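Local coordinates for chitin elicitor receptor kinase 1 (Arabidopsis thaliana, PDB 4EBY), which probably senses fungal chitin oligomers through its LysM-containing ectodomain and, as a receptor-like kinase that dimerises on chitin, activates plant immunity, at residues Q85-T88 / Y89-A93; G162-A165 / D166-Q169; G188-P191 / N192-P196. One frame throughout, in Å; residues are numbered along the deposited sequence.

Interaction 1 of 3, residues Q85-T88 / Y89-A93; sequences QEDT and YERVA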
ATOM      1  N   GLN A  85       5.237   5.615 -21.963  1.00 29.66           N
ATOM      2  CA  GLN A  85       5.779   4.791 -23.029  1.00 31.74           C
ATOM      3  C   GLN A  85       6.179   3.406 -22.542  1.00 34.59           C
ATOM      4  O   GLN A  85       6.865   3.262 -21.526  1.00 36.85           O
ATOM      5  CB  GLN A  85       6.981   5.486 -23.681  1.00 34.16           C
ATOM      6  CG  GLN A  85       7.231   5.062 -25.116  1.00 58.58           C
ATOM      7  CD  GLN A  85       6.231   5.676 -26.085  1.00 71.24           C
ATOM      8  OE1 GLN A  85       5.295   5.012 -26.538  1.00 70.70           O
ATOM      9  NE2 GLN A  85       6.429   6.952 -26.411  1.00 73.55           N
ATOM     10  N   GLU A  86       5.716   2.396 -23.272  1.00 33.68           N
ATOM     11  CA  GLU A  86       6.094   1.007 -23.045  1.00 34.13           C
ATOM     12  C   GLU A  86       5.514   0.374 -21.783  1.00 33.17           C
ATOM     13  O   GLU A  86       5.921  -0.724 -21.399  1.00 32.40           O
ATOM     14  CB  GLU A  86       7.614   0.846 -23.093  1.00 39.88           C
ATOM     15  CG  GLU A  86       8.174   1.057 -24.502  1.00 53.08           C
ATOM     16  CD  GLU A  86       9.662   0.795 -24.599  1.00 63.74           C
ATOM     17  OE1 GLU A  86      10.348   0.829 -23.557  1.00 65.02           O
ATOM     18  OE2 GLU A  86      10.148   0.557 -25.725  1.00 74.31           O
ATOM     19  N   ASP A  87       4.563   1.049 -21.145  1.00 28.19           N
ATOM     20  CA  ASP A  87       3.899   0.452 -19.989  1.00 25.89           C
ATOM     21  C   ASP A  87       3.153  -0.811 -20.374  1.00 27.57           C
ATOM     22  O   ASP A  87       2.610  -0.933 -21.487  1.00 29.48           O
ATOM     23  CB  ASP A  87       2.935   1.441 -19.317  1.00 27.06           C
ATOM     24  CG  ASP A  87       3.641   2.443 -18.432  1.00 27.31           C
ATOM     25  OD1 ASP A  87       4.836   2.243 -18.130  1.00 32.42           O
ATOM     26  OD2 ASP A  87       2.995   3.433 -18.008  1.00 27.78           O
ATOM     27  N   THR A  88       3.142  -1.766 -19.447  1.00 22.90           N
ATOM     28  CA  THR A  88       2.356  -2.973 -19.572  1.00 21.75           C
ATOM     29  C   THR A  88       1.659  -3.153 -18.241  1.00 18.30           C
ATOM     30  O   THR A  88       2.081  -2.565 -17.238  1.00 20.68           O
ATOM     31  CB  THR A  88       3.236  -4.217 -19.814  1.00 26.94           C
ATOM     32  OG1 THR A  88       4.151  -4.369 -18.721  1.00 27.02           O
ATOM     33  CG2 THR A  88       4.026  -4.057 -21.106  1.00 27.38           C
ATOM     34  N   TYR A  89       0.597  -3.945 -18.219  1.00 21.76           N
ATOM     35  CA  TYR A  89      -0.072  -4.220 -16.950  1.00 18.72           C
ATOM     36  C   TYR A  89       0.883  -4.853 -15.948  1.00 21.78           C
ATOM     37  O   TYR A  89       0.856  -4.515 -14.757  1.00 21.36           O
ATOM     38  CB  TYR A  89      -1.289  -5.106 -17.163  1.00 20.62           C
ATOM     39  CG  TYR A  89      -2.462  -4.411 -17.833  1.00 20.23           C
ATOM     40  CD1 TYR A  89      -2.924  -3.178 -17.390  1.00 17.38           C
ATOM     41  CD2 TYR A  89      -3.116  -5.005 -18.913  1.00 24.65           C
ATOM     42  CE1 TYR A  89      -4.012  -2.552 -18.005  1.00 18.92           C
ATOM     43  CE2 TYR A  89      -4.198  -4.377 -19.540  1.00 21.72           C
ATOM     44  CZ  TYR A  89      -4.640  -3.159 -19.078  1.00 21.79           C
ATOM     45  OH  TYR A  89      -5.714  -2.541 -19.694  1.00 21.96           O
ATOM     46  N   GLU A  90       1.737  -5.752 -16.432  1.00 21.45           N
ATOM     47  CA  GLU A  90       2.722  -6.391 -15.564  1.00 22.80           C
ATOM     48  C   GLU A  90       3.640  -5.334 -14.958  1.00 23.23           C
ATOM     49  O   GLU A  90       3.845  -5.289 -13.745  1.00 20.67           O
ATOM     50  CB  GLU A  90       3.561  -7.422 -16.339  1.00 24.03           C
ATOM     51  CG  GLU A  90       4.620  -8.080 -15.460  1.00 30.44           C
ATOM     52  CD  GLU A  90       5.784  -8.669 -16.242  1.00 52.58           C
ATOM     53  OE1 GLU A  90       6.225  -8.053 -17.238  1.00 60.89           O
ATOM     54  OE2 GLU A  90       6.268  -9.748 -15.842  1.00 57.31           O
ATOM     55  N   ARG A  91       4.193  -4.464 -15.791  1.00 21.92           N
ATOM     56  CA  ARG A  91       5.128  -3.469 -15.265  1.00 20.11           C
ATOM     57  C   ARG A  91       4.480  -2.477 -14.302  1.00 20.85           C
ATOM     58  O   ARG A  91       5.067  -2.099 -13.285  1.00 20.00           O
ATOM     59  CB  ARG A  91       5.840  -2.721 -16.384  1.00 25.71           C
ATOM     60  CG  ARG A  91       7.168  -2.171 -15.908  1.00 34.34           C
ATOM     61  CD  ARG A  91       8.006  -1.706 -17.069  1.00 37.24           C
ATOM     62  NE  ARG A  91       7.393  -0.536 -17.670  1.00 30.66           N
ATOM     63  CZ  ARG A  91       7.925   0.149 -18.674  1.00 36.96           C
ATOM     64  NH1 ARG A  91       9.091  -0.220 -19.183  1.00 39.85           N
ATOM     65  NH2 ARG A  91       7.293   1.204 -19.159  1.00 35.20           N
ATOM     66  N   VAL A  92       3.261  -2.055 -14.614  1.00 18.76           N
ATOM     67  CA  VAL A  92       2.558  -1.134 -13.745  1.00 17.43           C
ATOM     68  C   VAL A  92       2.347  -1.749 -12.359  1.00 15.61           C
ATOM     69  O   VAL A  92       2.513  -1.069 -11.360  1.00 17.12           O
ATOM     70  CB  VAL A  92       1.221  -0.668 -14.367  1.00 17.28           C
ATOM     71  CG1 VAL A  92       0.421   0.168 -13.371  1.00 19.61           C
ATOM     72  CG2 VAL A  92       1.511   0.158 -15.644  1.00 18.34           C
ATOM     73  N   ALA A  93       1.985  -3.034 -12.312  1.00 16.34           N
ATOM     74  CA  ALA A  93       1.730  -3.706 -11.036  1.00 13.91           C
ATOM     75  C   ALA A  93       3.030  -3.951 -10.263  1.00 17.09           C
ATOM     76  O   ALA A  93       3.100  -3.689  -9.052  1.00 19.08           O
ATOM     77  CB  ALA A  93       0.983  -5.026 -11.265  1.00 15.99           C
TER
HETATM   78  O   HOH W   1      10.874   0.880 -21.115  1.00 59.30           O
HETATM   79  O   HOH W   2       4.935   0.287 -16.505  1.00 30.48           O
HETATM   80  O   HOH W   3       6.253  -5.941 -19.248  1.00 41.25           O
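A chi1 of 59° sets T88 OG1 between its own backbone N and carbonyl carbon, facing R91 N, while R91, with CG anti to its backbone N and a bend at chi3 (68°), folds its guanidinium back over the residues that lead into the helix. This is the N-cap of helix 89-96 in the second LysM region. T88 OG1 accepts from R91 N at 2.9 Å, a capping bond; threonine suits the place because its hydroxyl, one carbon from the backbone, is short enough to fold back onto this first-turn amide. The first helical backbone bond, V92 N to T88 O, follows at 2.9 Å.

Ahead of the cap, R91 NH2 makes a nearly straight salt bridge (172°) to D87 OD1 on its anti side at 2.9 Å, with the carboxylate plane almost perpendicular to the guanidinium. The same nitrogen gives a more bent bond to Q85 O, also near the guanidinium plane, while E86 O lies over one face. D87 is itself positioned by Y81 OH and R84 N, both bonded to OD2. The buried Y89 side chain packs on L106 and Q107 of helix 103-109, and its OH bonds F112 O. The side chain of E90 lies about 4 Å from a bound NAG. One water joins R91 NH1 to E86 OE1, and another accepts from R91 NE at 2.8 Å while donating to D87 OD1.

Interaction 2 of 3, residues G162-A165 / D166-Q169; sequences GVSA and DILQ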
ATOM      1  N   GLY A 162       6.381  -4.134  15.688  1.00 32.50           N
ATOM      2  CA  GLY A 162       6.085  -4.018  17.105  1.00 38.26           C
ATOM      3  C   GLY A 162       4.764  -4.676  17.464  1.00 40.30           C
ATOM      4  O   GLY A 162       4.176  -4.388  18.510  1.00 32.76           O
ATOM      5  N   VAL A 163       4.299  -5.560  16.582  1.00 31.07           N
ATOM      6  CA  VAL A 163       3.070  -6.317  16.792  1.00 32.05           C
ATOM      7  C   VAL A 163       3.442  -7.789  16.949  1.00 26.64           C
ATOM      8  O   VAL A 163       4.331  -8.276  16.253  1.00 30.12           O
ATOM      9  CB  VAL A 163       2.105  -6.147  15.577  1.00 27.70           C
ATOM     10  CG1 VAL A 163       0.862  -7.009  15.746  1.00 26.00           C
ATOM     11  CG2 VAL A 163       1.703  -4.693  15.415  1.00 29.20           C
ATOM     12  N   SER A 164       2.778  -8.497  17.858  1.00 27.25           N
ATOM     13  CA  SER A 164       3.115  -9.896  18.099  1.00 27.79           C
ATOM     14  C   SER A 164       2.857 -10.752  16.864  1.00 30.76           C
ATOM     15  O   SER A 164       1.955 -10.469  16.079  1.00 27.96           O
ATOM     16  CB  SER A 164       2.352 -10.461  19.300  1.00 32.38           C
ATOM     17  OG  SER A 164       1.044 -10.872  18.945  1.00 35.75           O
ATOM     18  N   ALA A 165       3.661 -11.797  16.700  1.00 29.02           N
ATOM     19  CA  ALA A 165       3.505 -12.726  15.582  1.00 29.62           C
ATOM     20  C   ALA A 165       2.134 -13.400  15.538  1.00 28.63           C
ATOM     21  O   ALA A 165       1.586 -13.613  14.460  1.00 27.50           O
ATOM     22  CB  ALA A 165       4.604 -13.781  15.605  1.00 29.28           C
ATOM     23  N   ASP A 166       1.579 -13.753  16.694  1.00 28.92           N
ATOM     24  CA  ASP A 166       0.268 -14.406  16.712  1.00 29.78           C
ATOM     25  C   ASP A 166      -0.827 -13.465  16.217  1.00 28.51           C
ATOM     26  O   ASP A 166      -1.723 -13.889  15.488  1.00 25.90           O
ATOM     27  CB  ASP A 166      -0.083 -14.960  18.107  1.00 28.87           C
ATOM     28  CG  ASP A 166      -1.474 -15.586  18.158  1.00 38.60           C
ATOM     29  OD1 ASP A 166      -1.690 -16.622  17.484  1.00 39.09           O
ATOM     30  OD2 ASP A 166      -2.357 -15.041  18.856  1.00 42.11           O
ATOM     31  N   ILE A 167      -0.763 -12.197  16.622  1.00 25.39           N
ATOM     32  CA  ILE A 167      -1.737 -11.211  16.153  1.00 22.78           C
ATOM     33  C   ILE A 167      -1.594 -11.028  14.632  1.00 24.23           C
ATOM     34  O   ILE A 167      -2.589 -11.058  13.899  1.00 23.96           O
ATOM     35  CB  ILE A 167      -1.605  -9.862  16.892  1.00 24.98           C
ATOM     36  CG1 ILE A 167      -2.046 -10.012  18.347  1.00 31.23           C
ATOM     37  CG2 ILE A 167      -2.443  -8.784  16.218  1.00 27.95           C
ATOM     38  CD1 ILE A 167      -3.482 -10.417  18.491  1.00 37.22           C
ATOM     39  N   LEU A 168      -0.361 -10.861  14.155  1.00 21.99           N
ATOM     40  CA  LEU A 168      -0.137 -10.719  12.716  1.00 22.29           C
ATOM     41  C   LEU A 168      -0.698 -11.902  11.944  1.00 20.56           C
ATOM     42  O   LEU A 168      -1.321 -11.732  10.899  1.00 21.77           O
ATOM     43  CB  LEU A 168       1.347 -10.589  12.395  1.00 23.01           C
ATOM     44  CG  LEU A 168       1.994  -9.264  12.780  1.00 23.27           C
ATOM     45  CD1 LEU A 168       3.484  -9.348  12.490  1.00 27.00           C
ATOM     46  CD2 LEU A 168       1.356  -8.080  12.028  1.00 24.24           C
ATOM     47  N   GLN A 169      -0.472 -13.112  12.447  1.00 22.28           N
ATOM     48  CA  GLN A 169      -0.964 -14.282  11.734  1.00 19.39           C
ATOM     49  C   GLN A 169      -2.483 -14.324  11.733  1.00 23.24           C
ATOM     50  O   GLN A 169      -3.095 -14.706  10.736  1.00 24.64           O
ATOM     51  CB  GLN A 169      -0.418 -15.575  12.352  1.00 21.30           C
ATOM     52  CG  GLN A 169      -0.607 -16.803  11.457  1.00 22.38           C
ATOM     53  CD  GLN A 169       0.217 -16.707  10.179  1.00 23.05           C
ATOM     54  OE1 GLN A 169       1.420 -16.991  10.182  1.00 24.45           O
ATOM     55  NE2 GLN A 169      -0.430 -16.334   9.080  1.00 19.14           N
TER
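A side-chain capping bond and a small apolar cluster join V163 and S164 to the start of helix 165-171, just after the chain leaves helix 154-161 through G162, whose positive phi suits glycine. S164 is the N-cap: its OG accepts from I167 N at 3.2 Å. With chi1 at 82°, the hydroxyl oxygen faces the first turn and also lies against I167 CG1, 3.3 Å away. Serine fits here because its hydroxyl is carried on a single methylene. Backbone bonds then take over, L168 N to S164 O at 3.0 Å and Q169 N to A165 O at 2.9 Å.

The two helices belong to the LysM domain, whose beta-alpha-alpha-beta fold lays a helix pair against strands, here 143-147 and 183-187. V163 sits at the junction. Its CG1 touches I167 CG2 at 3.8 Å, the two side chains crossing at about a right angle, and reaches L168 CG at 3.9 Å. L168 also packs on L154 and I157 of the preceding helix and on V186 and P187, so a branched aliphatic chain suits this buried position between helices and strand. On the exposed side, the carboxylate of D166 turns along the helix to a salt bridge with R170. Q169 NE2 bonds V175 O.

Interaction 3 of 3, residues G188-P191 / N192-P196; sequences GRDP and NGAFP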
ATOM      1  N   GLY A 188      -0.518  -0.409  11.664  1.00 17.61           N
ATOM      2  CA  GLY A 188       0.393   0.719  11.550  1.00 16.26           C
ATOM      3  C   GLY A 188       0.155   1.777  12.602  1.00 19.13           C
ATOM      4  O   GLY A 188      -0.873   1.801  13.278  1.00 19.89           O
ATOM      5  N   ARG A 189       1.131   2.677  12.706  1.00 20.58           N
ATOM      6  CA  ARG A 189       1.139   3.733  13.715  1.00 24.03           C
ATOM      7  C   ARG A 189       0.752   5.076  13.119  1.00 25.64           C
ATOM      8  O   ARG A 189       0.903   5.308  11.917  1.00 21.62           O
ATOM      9  CB  ARG A 189       2.541   3.842  14.313  1.00 22.69           C
ATOM     10  CG  ARG A 189       3.002   2.588  15.023  1.00 24.79           C
ATOM     11  CD  ARG A 189       4.466   2.688  15.407  1.00 31.43           C
ATOM     12  NE  ARG A 189       5.006   1.435  15.930  1.00 35.44           N
ATOM     13  CZ  ARG A 189       4.979   1.093  17.213  1.00 34.42           C
ATOM     14  NH1 ARG A 189       4.416   1.900  18.104  1.00 38.27           N
ATOM     15  NH2 ARG A 189       5.514  -0.057  17.611  1.00 34.69           N
ATOM     16  N   ASP A 190       0.256   5.973  13.961  1.00 21.88           N
ATOM     17  CA  ASP A 190      -0.021   7.334  13.527  1.00 21.60           C
ATOM     18  C   ASP A 190       1.311   8.105  13.499  1.00 19.77           C
ATOM     19  O   ASP A 190       2.347   7.532  13.828  1.00 25.41           O
ATOM     20  CB  ASP A 190      -1.108   7.968  14.414  1.00 22.35           C
ATOM     21  CG  ASP A 190      -0.624   8.292  15.828  1.00 25.56           C
ATOM     22  OD1 ASP A 190       0.598   8.273  16.092  1.00 26.07           O
ATOM     23  OD2 ASP A 190      -1.493   8.585  16.677  1.00 29.82           O
ATOM     24  N   PRO A 191       1.302   9.365  13.035  1.00 21.84           N
ATOM     25  CA  PRO A 191       2.556  10.117  12.863  1.00 24.18           C
ATOM     26  C   PRO A 191       3.379  10.255  14.146  1.00 28.67           C
ATOM     27  O   PRO A 191       4.584  10.498  14.070  1.00 30.51           O
ATOM     28  CB  PRO A 191       2.077  11.489  12.383  1.00 23.58           C
ATOM     29  CG  PRO A 191       0.786  11.186  11.661  1.00 19.81           C
ATOM     30  CD  PRO A 191       0.141  10.115  12.531  1.00 20.43           C
ATOM     31  N   ASN A 192       2.738  10.083  15.299  1.00 24.18           N
ATOM     32  CA  ASN A 192       3.423  10.169  16.596  1.00 28.66           C
ATOM     33  C   ASN A 192       3.863   8.824  17.161  1.00 31.71           C
ATOM     34  O   ASN A 192       4.407   8.753  18.268  1.00 34.56           O
ATOM     35  CB  ASN A 192       2.507  10.829  17.614  1.00 28.11           C
ATOM     36  CG  ASN A 192       2.174  12.244  17.250  1.00 35.66           C
ATOM     37  OD1 ASN A 192       3.048  13.009  16.838  1.00 38.28           O
ATOM     38  ND2 ASN A 192       0.901  12.599  17.364  1.00 43.46           N
ATOM     39  N   GLY A 193       3.595   7.753  16.424  1.00 28.72           N
ATOM     40  CA  GLY A 193       4.024   6.430  16.841  1.00 29.66           C
ATOM     41  C   GLY A 193       3.040   5.619  17.665  1.00 30.22           C
ATOM     42  O   GLY A 193       3.375   4.526  18.098  1.00 35.74           O
ATOM     43  N   ALA A 194       1.830   6.131  17.880  1.00 27.55           N
ATOM     44  CA  ALA A 194       0.806   5.368  18.594  1.00 25.80           C
ATOM     45  C   ALA A 194      -0.019   4.544  17.608  1.00 21.92           C
ATOM     46  O   ALA A 194      -0.228   4.965  16.474  1.00 22.68           O
ATOM     47  CB  ALA A 194      -0.102   6.303  19.359  1.00 33.54           C
ATOM     48  N   PHE A 195      -0.501   3.385  18.046  1.00 23.66           N
ATOM     49  CA  PHE A 195      -1.422   2.603  17.224  1.00 22.88           C
ATOM     50  C   PHE A 195      -2.840   3.129  17.433  1.00 24.74           C
ATOM     51  O   PHE A 195      -3.368   3.072  18.550  1.00 25.98           O
ATOM     52  CB  PHE A 195      -1.404   1.120  17.641  1.00 20.50           C
ATOM     53  CG  PHE A 195      -0.135   0.382  17.276  1.00 23.67           C
ATOM     54  CD1 PHE A 195       0.109  -0.018  15.970  1.00 23.10           C
ATOM     55  CD2 PHE A 195       0.798   0.056  18.247  1.00 31.57           C
ATOM     56  CE1 PHE A 195       1.265  -0.698  15.635  1.00 25.35           C
ATOM     57  CE2 PHE A 195       1.951  -0.637  17.918  1.00 30.11           C
ATOM     58  CZ  PHE A 195       2.184  -1.012  16.614  1.00 27.85           C
ATOM     59  N   PRO A 196      -3.477   3.633  16.365  1.00 22.11           N
ATOM     60  CA  PRO A 196      -4.904   3.939  16.480  1.00 23.03           C
ATOM     61  C   PRO A 196      -5.673   2.661  16.772  1.00 26.90           C
ATOM     62  O   PRO A 196      -5.369   1.629  16.178  1.00 26.35           O
ATOM     63  CB  PRO A 196      -5.263   4.462  15.083  1.00 23.99           C
ATOM     64  CG  PRO A 196      -3.974   4.982  14.524  1.00 25.47           C
ATOM     65  CD  PRO A 196      -2.933   4.013  15.048  1.00 23.37           C
TER
HETATM   66  O   HOH W   4      -0.919  10.205  18.766  1.00 33.70           O
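A type I beta turn from D190 to G193 reverses the chain after strand 183-187, the last in the chain and at an edge of the six-stranded sheet, and lays residues 194-196 back beside 188-190. Among the backbone bonds, G193 N closes the turn on D190 O at 2.9 Å, and D190 N meets A194 O at 2.8 Å. P191, whose ring restricts phi to near the value the turn needs, suits the second position, and G193 suits the fourth, where a positive phi would jam a CB against the preceding carbonyl.

Side-chain to backbone bonds centre on D190. Its chi1 of 71° swings the carboxylate in over the turn, where OD1 accepts from N192 N at 2.9 Å, an Asx turn laid over the beta turn, and from A194 N at 3.1 Å. These donors approach from opposite faces of the carboxylate plane, so OD1 is clasped between them; aspartate is just long enough to do this. A water donating to OD2 adds a weak link to N192 ND2.

Contacts of R189 with the F195 ring form the third group. R189 CG sits over one face, a CH-pi contact 4.0 Å from the centroid, and the extended chain then carries the guanidinium past the rim. There F195 CZ lies over the guanidinium, 3.5 Å above its plane, the two planes 38° apart. F140 meets the same phenyl edge-to-face. R189 NH2 makes a weak bond to S161 O, and R189 NH1 donates to G193 O at 2.8 Å, the oxygen close to the guanidinium plane.

Interactions 1 and 2 are equivalent in kind, both being helix N-caps in which a hydroxyl takes the amide three residues on, but they lie in different LysM regions on opposite sides of the chain's centre, their centres about 34 Å apart. Both are partly buried. Interaction 1 adds a salt bridge and waters, whereas interaction 2 adds aliphatic contacts facing the helix pair and strand 183-187. Interaction 3 is a surface contact with no helix to cap; its carboxylate serves a turn instead, and an arginine methylene rests on a ring face in a CH-pi contact. Interactions 2 and 3 touch, V163 CG2 lying 3.9 Å from F195 CZ, so the phenyl that follows the turn borders the loop between the helices.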